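Local coordinates for protein serine protease inhibitor 4, isoform B (Drosophila melanogaster, PDB 4P0F) that probably inhibits serine-type and cysteine-type endopeptidases as a member of the serpin family, and is captured here in its cleaved form, at residues K172-W175 with Q176-A180; R251-L255 with S256-Q260; L50-N54 with E55-Q59. One frame throughout, in Å; residues are numbered along the deposited sequence.

Contact 1 (K172-W175 with Q176-A180)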
loop_
_atom_site.group_PDB
_atom_site.type_symbol
_atom_site.label_atom_id
_atom_site.label_comp_id
_atom_site.label_asym_id
_atom_site.label_seq_id
_atom_site.Cartn_x
_atom_site.Cartn_y
_atom_site.Cartn_z
ATOM N N LYS A 172 -4.184 -3.730 12.539
ATOM C CA LYS A 172 -3.745 -3.558 13.918
ATOM C C LYS A 172 -3.383 -4.922 14.475
ATOM O O LYS A 172 -4.240 -5.789 14.625
ATOM C CB LYS A 172 -4.817 -2.889 14.773
ATOM C CG LYS A 172 -4.434 -2.804 16.256
ATOM C CD LYS A 172 -4.334 -1.372 16.736
ATOM C CE LYS A 172 -4.160 -1.307 18.246
ATOM N NZ LYS A 172 -4.182 0.093 18.746
ATOM N N GLY A 173 -2.103 -5.109 14.768
ATOM C CA GLY A 173 -1.614 -6.384 15.240
ATOM C C GLY A 173 -0.823 -6.217 16.519
ATOM O O GLY A 173 -0.230 -5.167 16.752
ATOM N N THR A 174 -0.846 -7.253 17.345
ATOM C CA THR A 174 -0.029 -7.322 18.546
ATOM C C THR A 174 1.146 -8.254 18.290
ATOM O O THR A 174 0.967 -9.309 17.696
ATOM C CB THR A 174 -0.864 -7.825 19.743
ATOM O OG1 THR A 174 -1.995 -6.959 19.912
ATOM C CG2 THR A 174 -0.035 -7.859 21.016
ATOM N N TRP A 175 2.347 -7.882 18.726
ATOM C CA TRP A 175 3.490 -8.764 18.512
ATOM C C TRP A 175 3.260 -10.101 19.208
ATOM O O TRP A 175 2.699 -10.158 20.310
ATOM C CB TRP A 175 4.793 -8.176 19.043
ATOM C CG TRP A 175 5.251 -6.884 18.466
ATOM C CD1 TRP A 175 5.475 -5.736 19.151
ATOM C CD2 TRP A 175 5.577 -6.608 17.102
ATOM N NE1 TRP A 175 5.924 -4.758 18.305
ATOM C CE2 TRP A 175 5.989 -5.267 17.038
ATOM C CE3 TRP A 175 5.562 -7.365 15.926
ATOM C CZ2 TRP A 175 6.375 -4.661 15.857
ATOM C CZ3 TRP A 175 5.943 -6.760 14.754
ATOM C CH2 TRP A 175 6.349 -5.425 14.725
ATOM N N GLN A 176 3.723 -11.175 18.578
ATOM C CA GLN A 176 3.764 -12.468 19.240
ATOM C C GLN A 176 4.666 -12.325 20.458
ATOM O O GLN A 176 4.357 -12.825 21.538
ATOM C CB GLN A 176 4.282 -13.555 18.292
ATOM C CG GLN A 176 4.338 -14.945 18.920
ATOM C CD GLN A 176 2.960 -15.539 19.165
ATOM O OE1 GLN A 176 2.069 -15.438 18.323
ATOM N NE2 GLN A 176 2.780 -16.166 20.325
ATOM N N HIS A 177 5.777 -11.620 20.263
ATOM C CA HIS A 177 6.698 -11.286 21.350
ATOM C C HIS A 177 6.812 -9.778 21.495
ATOM O O HIS A 177 7.535 -9.127 20.746
ATOM C CB HIS A 177 8.077 -11.891 21.093
ATOM C CG HIS A 177 8.042 -13.358 20.809
ATOM N ND1 HIS A 177 7.573 -14.280 21.720
ATOM C CD2 HIS A 177 8.412 -14.063 19.715
ATOM C CE1 HIS A 177 7.659 -15.490 21.199
ATOM N NE2 HIS A 177 8.164 -15.387 19.984
ATOM N N GLN A 178 6.095 -9.228 22.466
ATOM C CA GLN A 178 6.105 -7.792 22.684
ATOM C C GLN A 178 7.398 -7.331 23.339
ATOM O O GLN A 178 8.073 -8.098 24.039
ATOM C CB GLN A 178 4.918 -7.369 23.543
ATOM C CG GLN A 178 3.557 -7.619 22.913
ATOM C CD GLN A 178 2.425 -7.198 23.820
ATOM O OE1 GLN A 178 2.415 -6.081 24.334
ATOM N NE2 GLN A 178 1.470 -8.096 24.036
ATOM N N PHE A 179 7.725 -6.069 23.090
ATOM C CA PHE A 179 8.821 -5.390 23.750
ATOM C C PHE A 179 8.329 -4.911 25.096
ATOM O O PHE A 179 7.145 -4.608 25.259
ATOM C CB PHE A 179 9.314 -4.189 22.937
ATOM C CG PHE A 179 9.795 -4.526 21.544
ATOM C CD1 PHE A 179 8.896 -4.700 20.499
ATOM C CD2 PHE A 179 11.145 -4.615 21.273
ATOM C CE1 PHE A 179 9.344 -4.987 19.230
ATOM C CE2 PHE A 179 11.595 -4.912 19.995
ATOM C CZ PHE A 179 10.697 -5.089 18.976
ATOM N N ALA A 180 9.247 -4.841 26.048
ATOM C CA ALA A 180 8.965 -4.263 27.348
ATOM C C ALA A 180 9.185 -2.760 27.279
ATOM O O ALA A 180 10.288 -2.311 27.000
ATOM C CB ALA A 180 9.850 -4.885 28.403
HETATM O O HOH W 1 1.912 -10.855 22.800
#
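Trp175 and Phe179 form an offset edge-to-face stack. Phe179 turns its edge toward the face of the five-membered ring of Trp175, with centroids 5.2 Å apart and planes at 74°. The closest approach is Phe179 CE1 to Trp175 NE1 at 3.6 Å, and NE1 lies in the plane of the phenyl ring. Trp175 CD1 makes an apolar contact with Phe179 CD1 at 3.8 Å. The N-H of NE1 is used elsewhere, in a hydrogen bond to Asn325 O. The indole also meets the ring of Tyr225, nearly parallel to it.

Polar contact runs through water. Water 1 donates to Trp175 O at 2.7 Å and accepts from Gln178 NE2 at 3.1 Å. Gln178 is extended beyond CG (chi2 179°), which carries its amide back over the strand end to this water.

Van der Waals contacts set a methyl and a methylene against polar groups. The methyl CG2 of Thr174 sits 3.4 Å from Gln178 NE2, and CG of Gln178 packs 3.7 Å from Trp175 O.

The segment lies where strand 161-174 leaves the sheet that holds the inserted reactive loop, strand 328-341. This is the breach region of serpins, and Trp175 closes their familiar Asn-Ala...Phe-Lys-Gly-x-Trp sequence. The aromatic pair, the indole N-H bond to Asn325 O and the water link together probably hold the chain where it leaves the strand.

Contact 2 (R251-L255 with S256-Q260); sequences RLTTL and SQITQ
Thr253 lays its methyl CG2 across the end of Ile258, 3.9 Å from CD1, the two side chains crossing at about a right angle. Its hydroxyl faces another way. OG1 packs 3.6 Å from Gln257 CB and reaches water 2, to which it is hydrogen-bonded. That water also donates a short bond to Gln257 OE1, so it joins the two side chains.

Thr254 comes next and acts on the helix directly. Its OG1 accepts from Gln257 N at 3.0 Å, with an N-H...O angle of 154°. The torsion behind this is chi1 67°, which sets OG1 between the backbone N and the carbonyl carbon and so turns it over the first helical turn. The same oxygen touches Gln257 CG at 3.4 Å. It is also hydrogen-bonded to water 3, which accepts a weak bond from Gln257 NE2.

This is an N-cap. Thr254 precedes helix 255-260, and its hydroxyl accepts the N-H of Gln257 in the first turn, the capping bond of an N-cap residue. Thr253 and Ile258 occupy the two positions of a hydrophobic staple, here with a threonine methyl as one partner. Ile258 also touches Leu250, on the chain leading in from helix 243-249.

The backbone then settles into helical bonding. Ile258 N donates to Thr254 O at 3.0 Å, and Thr259 N to Leu255 O at 2.9 Å. Thr259 OG1 has two weak, unsettled choices for its proton, Leu255 O and Ser256 O. On the outer side, Gln260 NE2 donates to Ser256 OG at 2.8 Å. The bond is bent, at 131°, and the hydroxyl oxygen lies slightly out of the amide plane. Leu255 and Ser256 both touch Asp369 in a neighbouring loop.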
loop_
_atom_site.group_PDB
_atom_site.type_symbol
_atom_site.label_atom_id
_atom_site.label_comp_id
_atom_site.label_asym_id
_atom_site.label_seq_id
_atom_site.Cartn_x
_atom_site.Cartn_y
_atom_site.Cartn_z
ATOM N N ARG A 251 15.628 -5.295 -6.633
ATOM C CA ARG A 251 15.091 -5.557 -7.958
ATOM C C ARG A 251 15.645 -6.845 -8.556
ATOM O O ARG A 251 15.049 -7.414 -9.469
ATOM C CB ARG A 251 15.419 -4.401 -8.908
ATOM C CG ARG A 251 15.033 -3.023 -8.400
ATOM C CD ARG A 251 15.644 -1.950 -9.283
ATOM N NE ARG A 251 14.948 -0.673 -9.166
ATOM C CZ ARG A 251 15.194 0.384 -9.933
ATOM N NH1 ARG A 251 16.120 0.321 -10.882
ATOM N NH2 ARG A 251 14.509 1.505 -9.755
ATOM N N LEU A 252 16.800 -7.271 -8.048
ATOM C CA LEU A 252 17.502 -8.441 -8.562
ATOM C C LEU A 252 17.002 -9.731 -7.929
ATOM O O LEU A 252 17.381 -10.816 -8.363
ATOM C CB LEU A 252 19.011 -8.323 -8.317
ATOM C CG LEU A 252 19.742 -7.112 -8.896
ATOM C CD1 LEU A 252 21.173 -7.061 -8.380
ATOM C CD2 LEU A 252 19.739 -7.147 -10.391
ATOM N N THR A 253 16.157 -9.618 -6.915
ATOM C CA THR A 253 15.653 -10.798 -6.229
ATOM C C THR A 253 14.135 -10.673 -6.090
ATOM O O THR A 253 13.517 -9.850 -6.770
ATOM C CB THR A 253 16.346 -10.993 -4.863
ATOM O OG1 THR A 253 16.029 -12.287 -4.326
ATOM C CG2 THR A 253 15.959 -9.906 -3.887
ATOM N N THR A 254 13.536 -11.530 -5.270
ATOM C CA THR A 254 12.100 -11.458 -5.009
ATOM C C THR A 254 11.824 -11.538 -3.523
ATOM O O THR A 254 12.608 -12.092 -2.756
ATOM C CB THR A 254 11.307 -12.599 -5.692
ATOM O OG1 THR A 254 11.656 -13.852 -5.088
ATOM C CG2 THR A 254 11.569 -12.641 -7.194
ATOM N N LEU A 255 10.677 -11.013 -3.123
ATOM C CA LEU A 255 10.266 -11.112 -1.735
ATOM C C LEU A 255 10.203 -12.579 -1.287
ATOM O O LEU A 255 10.596 -12.924 -0.171
ATOM C CB LEU A 255 8.915 -10.431 -1.556
ATOM C CG LEU A 255 8.332 -10.392 -0.153
ATOM C CD1 LEU A 255 9.275 -9.676 0.796
ATOM C CD2 LEU A 255 6.970 -9.711 -0.204
ATOM N N SER A 256 9.736 -13.440 -2.177
ATOM C CA SER A 256 9.620 -14.868 -1.872
ATOM C C SER A 256 10.993 -15.486 -1.607
ATOM O O SER A 256 11.153 -16.312 -0.702
ATOM C CB SER A 256 8.917 -15.596 -3.012
ATOM O OG SER A 256 8.926 -17.000 -2.816
ATOM N N GLN A 257 11.989 -15.087 -2.388
ATOM C CA GLN A 257 13.328 -15.619 -2.177
ATOM C C GLN A 257 13.908 -15.115 -0.858
ATOM O O GLN A 257 14.562 -15.876 -0.137
ATOM C CB GLN A 257 14.238 -15.265 -3.344
ATOM C CG GLN A 257 14.006 -16.177 -4.535
ATOM C CD GLN A 257 15.092 -16.068 -5.569
ATOM O OE1 GLN A 257 16.269 -16.280 -5.271
ATOM N NE2 GLN A 257 14.710 -15.731 -6.795
ATOM N N ILE A 258 13.660 -13.849 -0.535
ATOM C CA ILE A 258 14.103 -13.291 0.748
ATOM C C ILE A 258 13.449 -14.028 1.921
ATOM O O ILE A 258 14.153 -14.496 2.816
ATOM C CB ILE A 258 13.820 -11.778 0.827
ATOM C CG1 ILE A 258 14.720 -11.035 -0.156
ATOM C CG2 ILE A 258 14.057 -11.236 2.245
ATOM C CD1 ILE A 258 14.357 -9.582 -0.361
ATOM N N THR A 259 12.129 -14.182 1.934
ATOM C CA THR A 259 11.509 -14.815 3.097
ATOM C C THR A 259 11.817 -16.312 3.171
ATOM O O THR A 259 11.853 -16.886 4.259
ATOM C CB THR A 259 9.987 -14.625 3.134
ATOM O OG1 THR A 259 9.387 -15.278 2.016
ATOM C CG2 THR A 259 9.626 -13.153 3.146
ATOM N N GLN A 260 12.076 -16.955 2.038
ATOM C CA GLN A 260 12.423 -18.366 2.084
ATOM C C GLN A 260 13.839 -18.580 2.651
ATOM O O GLN A 260 14.183 -19.683 3.050
ATOM C CB GLN A 260 12.270 -18.992 0.702
ATOM C CG GLN A 260 10.819 -19.313 0.388
ATOM C CD GLN A 260 10.646 -20.038 -0.926
ATOM O OE1 GLN A 260 11.200 -21.117 -1.136
ATOM N NE2 GLN A 260 9.873 -19.446 -1.821
HETATM O O HOH W 2 17.828 -14.292 -5.600
HETATM O O HOH W 3 11.322 -16.196 -6.720
#

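Contact 3 (L50-N54 with E55-Q59); sequences LGAEN and ETATQ
Asn54, Ala57 and Ala52 carry this contact, a helix N-terminus in the serpin fold. The loop after helix 38-49 turns here into helix 54-64, and its carbonyls, Glu53 O and Asn54 O, receive N-H groups of the first turn. Asn54 makes the turn in the backbone. Its phi is positive (53°), and its CB comes within 2.7 Å of Glu55 N, close to eclipsed, which suggests some local strain. Its carbonyl points into the helix. Asn54 O accepts from Thr58 N at 3.1 Å, with the donor in the carbonyl plane.

Ala57 faces back toward the loop. Its N donates to Glu53 O at 3.1 Å, nearly straight at the hydrogen (164°). The N-H comes down from above the plane of the peptide group of Glu53, well off it. The CB of Ala57 packs 3.6 Å from Asn54 O.

On the incoming chain, Ala52 CB lies 3.9 Å from Ala57 CB. Phe301 also touches Ala52. Glu53 has a backbone hydrogen bond with Glu300, whose carboxylate OE1 is hydrogen-bonded to Thr56 OG1. The other branch of Thr56, CG2, lies anti to the backbone N and rests 4.0 Å from Ala52 CB.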
loop_
_atom_site.group_PDB
_atom_site.type_symbol
_atom_site.label_atom_id
_atom_site.label_comp_id
_atom_site.label_asym_id
_atom_site.label_seq_id
_atom_site.Cartn_x
_atom_site.Cartn_y
_atom_site.Cartn_z
ATOM N N LEU A 50 -11.681 -3.030 -14.692
ATOM C CA LEU A 50 -12.921 -3.733 -15.041
ATOM C C LEU A 50 -13.794 -2.919 -15.991
ATOM O O LEU A 50 -14.599 -3.477 -16.737
ATOM C CB LEU A 50 -13.743 -4.061 -13.800
ATOM C CG LEU A 50 -13.108 -4.929 -12.719
ATOM C CD1 LEU A 50 -14.148 -5.163 -11.633
ATOM C CD2 LEU A 50 -12.593 -6.240 -13.294
ATOM N N GLY A 51 -13.639 -1.600 -15.942
ATOM C CA GLY A 51 -14.407 -0.710 -16.795
ATOM C C GLY A 51 -13.645 -0.208 -18.006
ATOM O O GLY A 51 -14.167 0.600 -18.774
ATOM N N ALA A 52 -12.413 -0.683 -18.175
ATOM C CA ALA A 52 -11.546 -0.242 -19.258
ATOM C C ALA A 52 -11.649 -1.148 -20.478
ATOM O O ALA A 52 -12.065 -2.303 -20.380
ATOM C CB ALA A 52 -10.095 -0.170 -18.773
ATOM N N GLU A 53 -11.267 -0.604 -21.629
ATOM C CA GLU A 53 -11.316 -1.316 -22.887
ATOM C C GLU A 53 -10.013 -1.128 -23.646
ATOM O O GLU A 53 -9.210 -0.261 -23.309
ATOM C CB GLU A 53 -12.487 -0.826 -23.739
ATOM C CG GLU A 53 -13.840 -1.075 -23.129
ATOM C CD GLU A 53 -14.960 -0.792 -24.108
ATOM O OE1 GLU A 53 -15.798 0.083 -23.831
ATOM O OE2 GLU A 53 -14.994 -1.444 -25.168
ATOM N N ASN A 54 -9.808 -1.957 -24.663
ATOM C CA ASN A 54 -8.752 -1.734 -25.649
ATOM C C ASN A 54 -7.371 -1.546 -25.014
ATOM O O ASN A 54 -7.035 -2.244 -24.061
ATOM C CB ASN A 54 -9.115 -0.527 -26.512
ATOM C CG ASN A 54 -10.521 -0.630 -27.090
ATOM O OD1 ASN A 54 -10.937 -1.695 -27.543
ATOM N ND2 ASN A 54 -11.262 0.472 -27.061
ATOM N N GLU A 55 -6.568 -0.611 -25.524
ATOM C CA GLU A 55 -5.187 -0.455 -25.024
ATOM C C GLU A 55 -5.123 0.029 -23.577
ATOM O O GLU A 55 -4.173 -0.291 -22.841
ATOM C CB GLU A 55 -4.388 0.502 -25.918
ATOM C CG GLU A 55 -2.917 0.571 -25.520
ATOM C CD GLU A 55 -2.105 1.584 -26.300
ATOM O OE1 GLU A 55 -2.582 2.090 -27.340
ATOM O OE2 GLU A 55 -0.972 1.878 -25.851
ATOM N N THR A 56 -6.120 0.793 -23.144
ATOM C CA THR A 56 -6.171 1.215 -21.755
ATOM C C THR A 56 -6.224 -0.012 -20.850
ATOM O O THR A 56 -5.475 -0.109 -19.870
ATOM C CB THR A 56 -7.391 2.140 -21.503
ATOM O OG1 THR A 56 -7.284 3.299 -22.338
ATOM C CG2 THR A 56 -7.462 2.578 -20.045
ATOM N N ALA A 57 -7.098 -0.958 -21.174
ATOM C CA ALA A 57 -7.222 -2.171 -20.375
ATOM C C ALA A 57 -5.941 -2.996 -20.434
ATOM O O ALA A 57 -5.506 -3.551 -19.430
ATOM C CB ALA A 57 -8.392 -3.002 -20.846
ATOM N N THR A 58 -5.354 -3.103 -21.618
ATOM C CA THR A 58 -4.144 -3.898 -21.757
ATOM C C THR A 58 -2.999 -3.308 -20.931
ATOM O O THR A 58 -2.260 -4.054 -20.277
ATOM C CB THR A 58 -3.722 -4.012 -23.221
ATOM O OG1 THR A 58 -4.805 -4.568 -23.990
ATOM C CG2 THR A 58 -2.522 -4.906 -23.366
ATOM N N GLN A 59 -2.832 -1.987 -20.979
ATOM C CA GLN A 59 -1.800 -1.323 -20.180
ATOM C C GLN A 59 -1.986 -1.632 -18.693
ATOM O O GLN A 59 -1.021 -1.963 -17.998
ATOM C CB GLN A 59 -1.820 0.192 -20.392
ATOM C CG GLN A 59 -1.155 0.667 -21.668
ATOM C CD GLN A 59 -1.001 2.181 -21.719
ATOM O OE1 GLN A 59 -1.414 2.896 -20.795
ATOM N NE2 GLN A 59 -0.405 2.676 -22.794
#

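Overall arrangement
Along the chain the order is contact 3, contact 1, contact 2, each complete before the next begins. No two of them touch. Contacts 1 and 3 lie on opposite sides of the chain's centre, with their own centres about 43 Å apart. Contact 2 is about 25 Å from contact 1 and about 30 Å from contact 3, centre to centre. Contacts 2 and 3 each start a helix, 255-260 and 54-64. Contact 1 ends a strand, 161-174, which pairs with the inserted strand 328-341. All three belong to the one serpin fold. They are separate local turns, so the cleaved form joins them through its sheets and helices, not through direct contact.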